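Local coordinates for centrosomal protein of 192 kDa (Homo sapiens, PDB 6FVI), which acts as a centrosomal scaffold that activates AURKA and PLK1, needed for centrosome maturation and bipolar spindle assembly, this chain being its seventh PapD-like (ASH) domain, at residues G67-E70 against V74-A77; I101-L104 against D110-Q113; E118-P121 against M127-T130. All blocks are in the same frame, centred on the assembly; numbering follows the deposited sequence. Where two conformers were deposited one is given.

Interaction 1 of 3, residues G67-E70 against V74-A77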
loop_
_atom_site.group_PDB
_atom_site.type_symbol
_atom_site.label_atom_id
_atom_site.label_comp_id
_atom_site.label_asym_id
_atom_site.label_seq_id
_atom_site.Cartn_x
_atom_site.Cartn_y
_atom_site.Cartn_z
ATOM N N GLY A 67 7.147 -9.120 19.041
ATOM C CA GLY A 67 8.478 -9.495 19.443
ATOM C C GLY A 67 9.287 -8.374 20.024
ATOM O O GLY A 67 10.513 -8.455 20.044
ATOM N N VAL A 68 8.636 -7.344 20.542
ATOM C CA VAL A 68 9.352 -6.272 21.171
ATOM C C VAL A 68 9.884 -6.678 22.554
ATOM O O VAL A 68 10.935 -6.236 22.971
ATOM C CB VAL A 68 8.446 -5.048 21.286
ATOM C CG1 VAL A 68 9.067 -3.963 22.123
ATOM C CG2 VAL A 68 8.095 -4.518 19.898
ATOM N N ASP A 69 9.125 -7.492 23.258
ATOM C CA ASP A 69 9.459 -7.990 24.587
ATOM C C ASP A 69 8.889 -9.399 24.691
ATOM O O ASP A 69 8.442 -9.943 23.671
ATOM C CB ASP A 69 8.973 -7.014 25.665
ATOM C CG ASP A 69 7.475 -6.881 25.752
ATOM O OD1 ASP A 69 6.747 -7.707 25.165
ATOM O OD2 ASP A 69 7.039 -5.911 26.427
ATOM N N GLU A 70 8.877 -9.989 25.874
ATOM C CA GLU A 70 8.397 -11.363 26.047
ATOM C C GLU A 70 6.916 -11.450 26.458
ATOM O O GLU A 70 6.454 -12.517 26.847
ATOM C CB GLU A 70 9.289 -12.148 27.000
ATOM C CG GLU A 70 10.745 -12.243 26.534
ATOM C CD GLU A 70 11.006 -13.073 25.262
ATOM O OE1 GLU A 70 10.064 -13.606 24.637
ATOM O OE2 GLU A 70 12.191 -13.200 24.879
ATOM N N VAL A 74 1.183 -7.688 20.741
ATOM C CA VAL A 74 1.474 -6.809 19.620
ATOM C C VAL A 74 1.212 -5.377 20.061
ATOM O O VAL A 74 0.153 -5.058 20.614
ATOM C CB VAL A 74 0.620 -7.198 18.417
ATOM C CG1 VAL A 74 0.828 -6.237 17.267
ATOM C CG2 VAL A 74 0.965 -8.590 17.950
ATOM N N PHE A 75 2.197 -4.505 19.823
ATOM C CA PHE A 75 2.115 -3.099 20.196
ATOM C C PHE A 75 1.939 -2.233 18.956
ATOM O O PHE A 75 2.106 -2.695 17.832
ATOM C CB PHE A 75 3.375 -2.680 20.935
ATOM C CG PHE A 75 3.599 -3.460 22.193
ATOM C CD1 PHE A 75 2.684 -3.478 23.231
ATOM C CD2 PHE A 75 4.689 -4.237 22.307
ATOM C CE1 PHE A 75 2.904 -4.233 24.362
ATOM C CE2 PHE A 75 4.934 -4.977 23.441
ATOM C CZ PHE A 75 4.026 -4.971 24.452
ATOM N N ARG A 76 1.589 -0.974 19.180
ATOM C CA ARG A 76 1.660 0.038 18.131
ATOM C C ARG A 76 2.905 0.881 18.320
ATOM O O ARG A 76 3.187 1.355 19.434
ATOM C CB ARG A 76 0.447 0.950 18.156
ATOM C CG ARG A 76 -0.851 0.324 17.748
ATOM C CD ARG A 76 -0.991 0.105 16.258
ATOM N NE ARG A 76 -2.351 -0.338 15.947
ATOM C CZ ARG A 76 -2.728 -0.862 14.797
ATOM N NH1 ARG A 76 -1.878 -0.976 13.816
ATOM N NH2 ARG A 76 -3.974 -1.270 14.632
ATOM N N ALA A 77 3.664 1.093 17.251
ATOM C CA ALA A 77 4.799 2.003 17.340
ATOM C C ALA A 77 4.291 3.430 17.514
ATOM O O ALA A 77 3.229 3.796 17.004
ATOM C CB ALA A 77 5.660 1.910 16.106
#
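Phe75 carries its ring carbon CG anti to its own carbonyl carbon (chi1 -60°), and Asp69 sets CG between its backbone N and carbonyl carbon (chi1 66°); together these torsions bring the carboxylate to the rim of the phenyl ring. The carboxylate stands nearly upright to the ring, the two planes 84° apart. Asp69 OD1 lies 3.7 Å from Phe75 CE2, at the ring edge and in the ring plane, while Asp69 OD2 approaches Phe75 CZ at 3.7 Å. The carboxylate thus faces ring C-H groups, whose slightly positive hydrogens probably suit an anion, although the polar partner of Asp69 OD1 is the hydroxyl of Ser71. Further along the same edge, Val68 CB rests 4.0 Å from Phe75 CD2, and its CG2 branch reaches the same carbon at 4.2 Å. Replacing Phe75 with an alanine would probably take from Val68 an apolar neighbour and leave the Asp69 carboxylate without the ring edge beside it, held through Ser71. The contact lies at the domain surface, where the loop between strands 53-66 and 75-76 folds back; strand 75-76 pairs antiparallel with 53-66, Phe75 and Ala77 bonding through their backbones to Val65 and Pro63.

Interaction 2 of 3, residues I101-L104 against D110-Q113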
loop_
_atom_site.group_PDB
_atom_site.type_symbol
_atom_site.label_atom_id
_atom_site.label_comp_id
_atom_site.label_asym_id
_atom_site.label_seq_id
_atom_site.Cartn_x
_atom_site.Cartn_y
_atom_site.Cartn_z
ATOM N N ILE A 101 10.097 3.411 -0.693
ATOM C CA ILE A 101 9.622 3.120 0.648
ATOM C C ILE A 101 10.822 2.734 1.471
ATOM O O ILE A 101 11.647 1.917 1.059
ATOM C CB ILE A 101 8.553 2.009 0.644
ATOM C CG1 ILE A 101 7.439 2.391 -0.337
ATOM C CG2 ILE A 101 7.958 1.849 2.036
ATOM C CD1 ILE A 101 6.311 1.404 -0.402
ATOM N N THR A 102 10.915 3.318 2.667
ATOM C CA THR A 102 11.992 3.050 3.592
ATOM C C THR A 102 11.424 2.442 4.883
ATOM O O THR A 102 10.333 2.769 5.325
ATOM C CB THR A 102 12.762 4.356 3.843
ATOM O OG1 THR A 102 13.172 4.922 2.581
ATOM C CG2 THR A 102 13.963 4.132 4.722
ATOM N N PHE A 103 12.211 1.532 5.454
ATOM C CA PHE A 103 11.972 0.913 6.750
ATOM C C PHE A 103 13.110 1.353 7.648
ATOM O O PHE A 103 14.269 1.115 7.352
ATOM C CB PHE A 103 11.953 -0.594 6.588
ATOM C CG PHE A 103 11.855 -1.387 7.868
ATOM C CD1 PHE A 103 11.007 -1.031 8.901
ATOM C CD2 PHE A 103 12.639 -2.536 8.016
ATOM C CE1 PHE A 103 10.927 -1.826 10.052
ATOM C CE2 PHE A 103 12.534 -3.324 9.154
ATOM C CZ PHE A 103 11.693 -2.971 10.159
ATOM N N LEU A 104 12.758 2.012 8.754
ATOM C CA LEU A 104 13.737 2.546 9.722
ATOM C C LEU A 104 13.261 2.161 11.129
ATOM O O LEU A 104 12.667 2.941 11.856
ATOM C CB LEU A 104 14.041 4.068 9.550
ATOM C CG LEU A 104 15.037 4.716 10.540
ATOM C CD1 LEU A 104 16.294 3.933 10.662
ATOM C CD2 LEU A 104 15.283 6.159 10.182
ATOM N N ASP A 110 9.296 -7.154 14.972
ATOM C CA ASP A 110 8.800 -7.521 13.661
ATOM C C ASP A 110 7.630 -6.588 13.371
ATOM O O ASP A 110 6.605 -6.639 14.047
ATOM C CB ASP A 110 8.392 -8.977 13.653
ATOM C CG ASP A 110 8.123 -9.501 12.284
ATOM O OD1 ASP A 110 8.139 -8.717 11.327
ATOM O OD2 ASP A 110 7.897 -10.723 12.173
ATOM N N TYR A 111 7.852 -5.695 12.409
ATOM C CA TYR A 111 6.988 -4.551 12.135
ATOM C C TYR A 111 6.109 -4.788 10.915
ATOM O O TYR A 111 6.569 -5.391 9.933
ATOM C CB TYR A 111 7.866 -3.336 11.791
ATOM C CG TYR A 111 8.729 -2.816 12.913
ATOM C CD1 TYR A 111 9.839 -3.522 13.381
ATOM C CD2 TYR A 111 8.463 -1.588 13.487
ATOM C CE1 TYR A 111 10.635 -3.015 14.376
ATOM C CE2 TYR A 111 9.284 -1.071 14.479
ATOM C CZ TYR A 111 10.368 -1.800 14.927
ATOM O OH TYR A 111 11.149 -1.258 15.903
ATOM N N ALA A 112 4.911 -4.229 10.931
ATOM C CA ALA A 112 4.091 -4.245 9.735
ATOM C C ALA A 112 3.144 -3.068 9.790
ATOM O O ALA A 112 2.907 -2.474 10.838
ATOM C CB ALA A 112 3.349 -5.563 9.584
ATOM N N GLN A 113 2.564 -2.743 8.633
ATOM C CA GLN A 113 1.642 -1.629 8.562
ATOM C C GLN A 113 0.810 -1.751 7.292
ATOM O O GLN A 113 1.335 -2.093 6.229
ATOM C CB GLN A 113 2.390 -0.296 8.573
ATOM C CG GLN A 113 1.498 0.908 8.808
ATOM C CD GLN A 113 2.305 2.180 8.920
ATOM O OE1 GLN A 113 3.401 2.297 8.362
ATOM N NE2 GLN A 113 1.744 3.145 9.616
#
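Phe103 and Tyr111 meet as an offset edge-to-face aromatic pair, the phenyl edge directed at the phenol face. Their planes are inclined at 69° and the ring centroids lie 5.4 Å apart. The edge does not aim at the middle of the phenol ring: Phe103 CE1 comes down 3.7 Å from Tyr111 CG and also lies 3.8 Å from the methylene carbon Tyr111 CB, so the contact is shifted to the root of the tyrosine. Next to it, Phe103 CZ sits 3.8 Å from Tyr111 CD1. Extension of the phenylalanine, with CG anti to the backbone N (chi1 174°), carries the ring across to the tyrosine although Phe103 CA and Tyr111 CA are 9.1 Å apart. The far end of the tyrosine is fixed separately, its OH hydrogen-bonding with the carbonyl of Gly107 and with the hydroxyl of Tyr79, which probably holds the end of the ring in place. Phe82 adds a further aromatic ring, meeting that of Phe103 with the planes at about 20°. Both members of the pair are buried. They come from strands 96-103 and 109-121, which are not paired with each other, and their rings meet in the interior between them, as expected for the hydrophobic core of the immunoglobulin-like beta sandwich of PapD-like (ASH) domains.

Interaction 3 of 3, residues E118-P121 against M127-T130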
loop_
_atom_site.group_PDB
_atom_site.type_symbol
_atom_site.label_atom_id
_atom_site.label_comp_id
_atom_site.label_asym_id
_atom_site.label_seq_id
_atom_site.Cartn_x
_atom_site.Cartn_y
_atom_site.Cartn_z
ATOM N N GLU A 118 -5.517 6.114 -2.446
ATOM C CA GLU A 118 -6.803 6.639 -2.812
ATOM C C GLU A 118 -6.611 7.369 -4.112
ATOM O O GLU A 118 -5.714 8.210 -4.184
ATOM C CB GLU A 118 -7.266 7.583 -1.702
ATOM C CG GLU A 118 -7.732 6.815 -0.467
ATOM C CD GLU A 118 -8.185 7.720 0.670
ATOM O OE1 GLU A 118 -9.409 7.826 0.883
ATOM O OE2 GLU A 118 -7.326 8.321 1.351
ATOM N N CYS A 119 -7.418 7.100 -5.140
ATOM C CA CYS A 119 -7.273 7.890 -6.312
ATOM C C CYS A 119 -8.569 8.098 -7.030
ATOM O O CYS A 119 -9.593 7.468 -6.771
ATOM C CB CYS A 119 -6.165 7.339 -7.221
ATOM S SG CYS A 119 -6.637 5.803 -8.018
ATOM N N HIS A 120 -8.549 9.086 -7.912
ATOM C CA HIS A 120 -9.696 9.400 -8.726
ATOM C C HIS A 120 -9.218 10.154 -9.938
ATOM O O HIS A 120 -8.191 10.833 -9.882
ATOM C CB HIS A 120 -10.753 10.221 -7.966
ATOM C CG HIS A 120 -10.227 11.481 -7.356
ATOM N ND1 HIS A 120 -9.819 11.572 -6.042
ATOM C CD2 HIS A 120 -10.032 12.701 -7.901
ATOM C CE1 HIS A 120 -9.391 12.802 -5.806
ATOM N NE2 HIS A 120 -9.544 13.515 -6.906
ATOM N N PRO A 121 -9.984 10.147 -11.026
ATOM C CA PRO A 121 -9.636 11.008 -12.147
ATOM C C PRO A 121 -9.708 12.464 -11.703
ATOM O O PRO A 121 -10.626 12.853 -10.986
ATOM C CB PRO A 121 -10.712 10.684 -13.199
ATOM C CG PRO A 121 -11.269 9.358 -12.784
ATOM C CD PRO A 121 -11.224 9.395 -11.284
HETATM N N MSE A 127 -15.373 9.739 -8.455
HETATM C CA MSE A 127 -15.142 8.367 -8.973
HETATM C C MSE A 127 -13.884 7.784 -8.336
HETATM O O MSE A 127 -12.836 7.622 -8.939
HETATM C CB MSE A 127 -15.045 8.396 -10.480
HETATM C CG MSE A 127 -16.343 8.911 -11.127
HETATM SE SE MSE A 127 -17.942 7.981 -10.661
HETATM C CE MSE A 127 -17.453 6.259 -11.317
ATOM N N LYS A 128 -14.025 7.440 -7.060
ATOM C CA LYS A 128 -12.912 7.025 -6.229
ATOM C C LYS A 128 -12.574 5.562 -6.419
ATOM O O LYS A 128 -13.422 4.710 -6.731
ATOM C CB LYS A 128 -13.194 7.359 -4.793
ATOM C CG LYS A 128 -13.319 8.868 -4.569
ATOM C CD LYS A 128 -13.475 9.261 -3.118
ATOM C CE LYS A 128 -13.890 10.718 -2.977
ATOM N NZ LYS A 128 -12.897 11.669 -3.564
ATOM N N HIS A 129 -11.306 5.272 -6.197
ATOM C CA HIS A 129 -10.742 3.941 -6.340
ATOM C C HIS A 129 -9.719 3.786 -5.225
ATOM O O HIS A 129 -8.960 4.702 -4.959
ATOM C CB HIS A 129 -10.122 3.847 -7.735
ATOM C CG HIS A 129 -9.246 2.672 -8.023
ATOM N ND1 HIS A 129 -9.546 1.366 -7.703
ATOM C CD2 HIS A 129 -8.071 2.641 -8.695
ATOM C CE1 HIS A 129 -8.580 0.583 -8.162
ATOM N NE2 HIS A 129 -7.682 1.334 -8.776
ATOM N N THR A 130 -9.716 2.632 -4.577
ATOM C CA THR A 130 -8.795 2.352 -3.489
ATOM C C THR A 130 -7.946 1.136 -3.804
ATOM O O THR A 130 -8.456 0.126 -4.328
ATOM C CB THR A 130 -9.591 2.086 -2.220
ATOM O OG1 THR A 130 -10.450 3.188 -1.953
ATOM C CG2 THR A 130 -8.697 1.896 -1.035
#
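His129 and Cys119 pair across two antiparallel strands, and the histidine side chain starts beside its partner and ends beyond it. His129 CB lies 3.8 Å from the carbonyl oxygen Cys119 O. With CG anti to the backbone N (chi1 168°), the imidazole swings alongside the cysteine. Cys119 SG lies 4.1 Å from His129 CG and 3.5 Å from His129 CD2 in one of two conformers of the cysteine, so this sulfur contact is not certain; it stands obliquely, 69° off the ring normal. At the far end, His129 NE2 hydrogen-bonds with the carbonyl of Val21, which ties the imidazole to strand 21-23. Beneath these side chains the two residues form a hydrogen-bonded pair: Cys119 N donates to His129 O at 2.9 Å, nearly straight at 164°, and His129 N returns a more bent bond to Cys119 O at 2.8 Å. The same Cys119 oxygen also receives a CA-H contact from Lys128 CA. Toward the loop, Lys128 and His120 lie side by side and point the same way, the ammonium being held by the Pro125 carbonyl. Beyond them Pro121 CD packs 4.0 Å from the CB of Met127, a selenomethionine. Glu118 and Thr130 form the adjacent non-hydrogen-bonded pair, their side chains on the face away from Cys119 and His129. This alternation is that of antiparallel strands, here the arms of a beta hairpin, 109-121 and 129-139, near their connecting loop.

In the fold
Along the chain the three contacts come in series, each closing a short loop before the next opens; none nests in or crosses another. Interaction 1 closes the loop leading from strand 53-66 into strand 75-76. Interaction 2 follows, bridging the connection from strand 96-103 into strand 109-121, with its centre about 14 Å from that of interaction 1 and on the same side of the domain centre. Strand 109-121 then runs to the opposite side, where interaction 3 closes the hairpin with strand 129-139, its centre about 25 Å from that of interaction 2. Since 53-66 also pairs with 109-121, all three reach one connected sheet system.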